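Local coordinates for antifreeze protein type II (Clupea harengus, PDB 2PY2), which probably binds ice crystals and restrains their growth in a calcium-dependent way, through a C-type lectin-like fold, to protect herring from freezing, at residues G66-V71 against P93-T98. Sequence-based numbering, arbitrary orientation.
With CA (calcium ion), chain G.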
loop_
_atom_site.group_PDB
_atom_site.type_symbol
_atom_site.label_atom_id
_atom_site.label_comp_id
_atom_site.label_asym_id
_atom_site.label_seq_id
_atom_site.Cartn_x
_atom_site.Cartn_y
_atom_site.Cartn_z
ATOM N N GLY A 66 3.693 2.776 2.512
ATOM C CA GLY A 66 4.067 3.381 3.779
ATOM C C GLY A 66 5.108 2.595 4.543
ATOM O O GLY A 66 5.143 1.371 4.469
ATOM N N THR A 67 5.981 3.303 5.258
ATOM C CA THR A 67 7.009 2.646 6.057
ATOM C C THR A 67 7.511 3.576 7.156
ATOM O O THR A 67 7.333 4.789 7.074
ATOM C CB THR A 67 8.258 2.223 5.213
ATOM O OG1 THR A 67 9.226 3.276 5.236
ATOM C CG2 THR A 67 7.888 1.931 3.758
ATOM N N ASP A 68 8.108 2.993 8.197
ATOM C CA ASP A 68 8.719 3.771 9.279
ATOM C C ASP A 68 10.125 3.170 9.402
ATOM O O ASP A 68 10.652 2.975 10.495
ATOM C CB ASP A 68 7.912 3.657 10.603
ATOM C CG ASP A 68 8.060 2.306 11.298
ATOM O OD1 ASP A 68 8.215 1.269 10.620
ATOM O OD2 ASP A 68 7.998 2.283 12.555
ATOM N N CYS A 69 10.722 2.892 8.241
ATOM C CA CYS A 69 12.040 2.269 8.162
ATOM C C CYS A 69 13.223 3.148 8.536
ATOM O O CYS A 69 14.319 2.633 8.781
ATOM C CB CYS A 69 12.280 1.697 6.762
ATOM S SG CYS A 69 11.136 0.369 6.246
ATOM N N GLN A 70 13.034 4.461 8.561
ATOM C CA GLN A 70 14.141 5.337 8.936
ATOM C C GLN A 70 14.214 5.461 10.453
ATOM O O GLN A 70 15.225 5.115 11.070
ATOM C CB GLN A 70 13.972 6.726 8.316
ATOM C CG GLN A 70 14.075 6.746 6.805
ATOM C CD GLN A 70 12.806 6.284 6.130
ATOM O OE1 GLN A 70 11.701 6.493 6.643
ATOM N NE2 GLN A 70 12.950 5.675 4.962
ATOM N N VAL A 71 13.143 5.968 11.053
ATOM C CA VAL A 71 13.084 6.116 12.500
ATOM C C VAL A 71 11.788 5.480 13.006
ATOM O O VAL A 71 10.698 5.832 12.562
ATOM C CB VAL A 71 13.124 7.601 12.917
ATOM C CG1 VAL A 71 13.026 7.705 14.430
ATOM C CG2 VAL A 71 14.431 8.246 12.431
ATOM N N PRO A 93 0.809 -1.164 14.736
ATOM C CA PRO A 93 2.049 -1.746 14.202
ATOM C C PRO A 93 3.052 -2.088 15.308
ATOM O O PRO A 93 2.971 -1.553 16.415
ATOM C CB PRO A 93 2.570 -0.643 13.286
ATOM C CG PRO A 93 2.224 0.590 14.063
ATOM C CD PRO A 93 0.804 0.301 14.562
ATOM N N ASP A 94 3.997 -2.976 15.021
ATOM C CA ASP A 94 4.997 -3.324 16.025
ATOM C C ASP A 94 6.057 -2.221 16.138
ATOM O O ASP A 94 6.636 -2.017 17.203
ATOM C CB ASP A 94 5.646 -4.665 15.680
ATOM C CG ASP A 94 4.687 -5.829 15.863
ATOM O OD1 ASP A 94 4.348 -6.155 17.017
ATOM O OD2 ASP A 94 4.258 -6.417 14.857
ATOM N N THR A 95 6.273 -1.508 15.034
ATOM C CA THR A 95 7.233 -0.401 14.915
ATOM C C THR A 95 8.698 -0.834 14.934
ATOM O O THR A 95 9.597 0.014 14.984
ATOM C CB THR A 95 7.036 0.716 15.994
ATOM O OG1 THR A 95 7.543 0.274 17.259
ATOM C CG2 THR A 95 5.551 1.084 16.136
ATOM N N THR A 96 8.936 -2.143 14.883
ATOM C CA THR A 96 10.298 -2.674 14.864
ATOM C C THR A 96 10.875 -2.375 13.487
ATOM O O THR A 96 10.207 -2.594 12.473
ATOM C CB THR A 96 10.318 -4.202 15.053
ATOM O OG1 THR A 96 9.419 -4.570 16.101
ATOM C CG2 THR A 96 11.716 -4.674 15.408
ATOM N N LEU A 97 12.110 -1.887 13.438
ATOM C CA LEU A 97 12.717 -1.569 12.151
ATOM C C LEU A 97 12.865 -2.795 11.251
ATOM O O LEU A 97 13.030 -2.656 10.038
ATOM C CB LEU A 97 14.083 -0.901 12.353
ATOM C CG LEU A 97 14.068 0.473 13.023
ATOM C CD1 LEU A 97 15.494 0.886 13.373
ATOM C CD2 LEU A 97 13.424 1.490 12.096
ATOM N N THR A 98 12.806 -3.994 11.827
ATOM C CA THR A 98 12.945 -5.206 11.016
ATOM C C THR A 98 11.674 -5.588 10.248
ATOM O O THR A 98 11.701 -6.482 9.404
ATOM C CB THR A 98 13.381 -6.411 11.866
ATOM O OG1 THR A 98 12.403 -6.664 12.880
ATOM C CG2 THR A 98 14.729 -6.142 12.514
HETATM CA CA CA G . 3.993 -6.170 12.400
HETATM O O HOH W 1 3.397 -8.730 12.110
#
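Leu97 CG stands anti to its own carbonyl carbon, beside the backbone N (chi1 -65°); with CD1 extended (chi2 170°), the other methyl, CD2, lies against the backbone of Asp68-Gln70. CD2 meets the backbone there rather than side chains: it lies 3.5 Å from Asp68 O and 3.6 Å from Cys69 O, with Gln70 O somewhat farther at 4.2 Å. The methyl packs by van der Waals contact on successive carbonyl oxygens; no hydrogen bond crosses between the segments. Asp68 makes the second touch: its CG sits between backbone N and carbonyl carbon (chi1 73°), and OD2 comes to 3.7 Å from Thr95 CA and 3.9 Å from Thr95 CB. Thr73 N bonds to that oxygen and holds the carboxylate within its own loop, while Ser72 OG bridges to Thr95 O. Next to Thr95, Asp94 OD2 binds the calcium ion at 2.5 Å, in a site completed by Gln92, Glu99, Asn113, Asp114 and a water. Thr95 N also bonds to Asp114, linking this contact to the metal shell. It is a surface contact within the long-loop region of the C-type lectin fold: the Cys69–Cys100 disulfide and the Asp68–Cys100 backbone bond hold the turn to the residue just before strand 101-106, Gly66 bonds to Ile102 within that strand, and Thr67 pairs with Phe76 of strand 76-77.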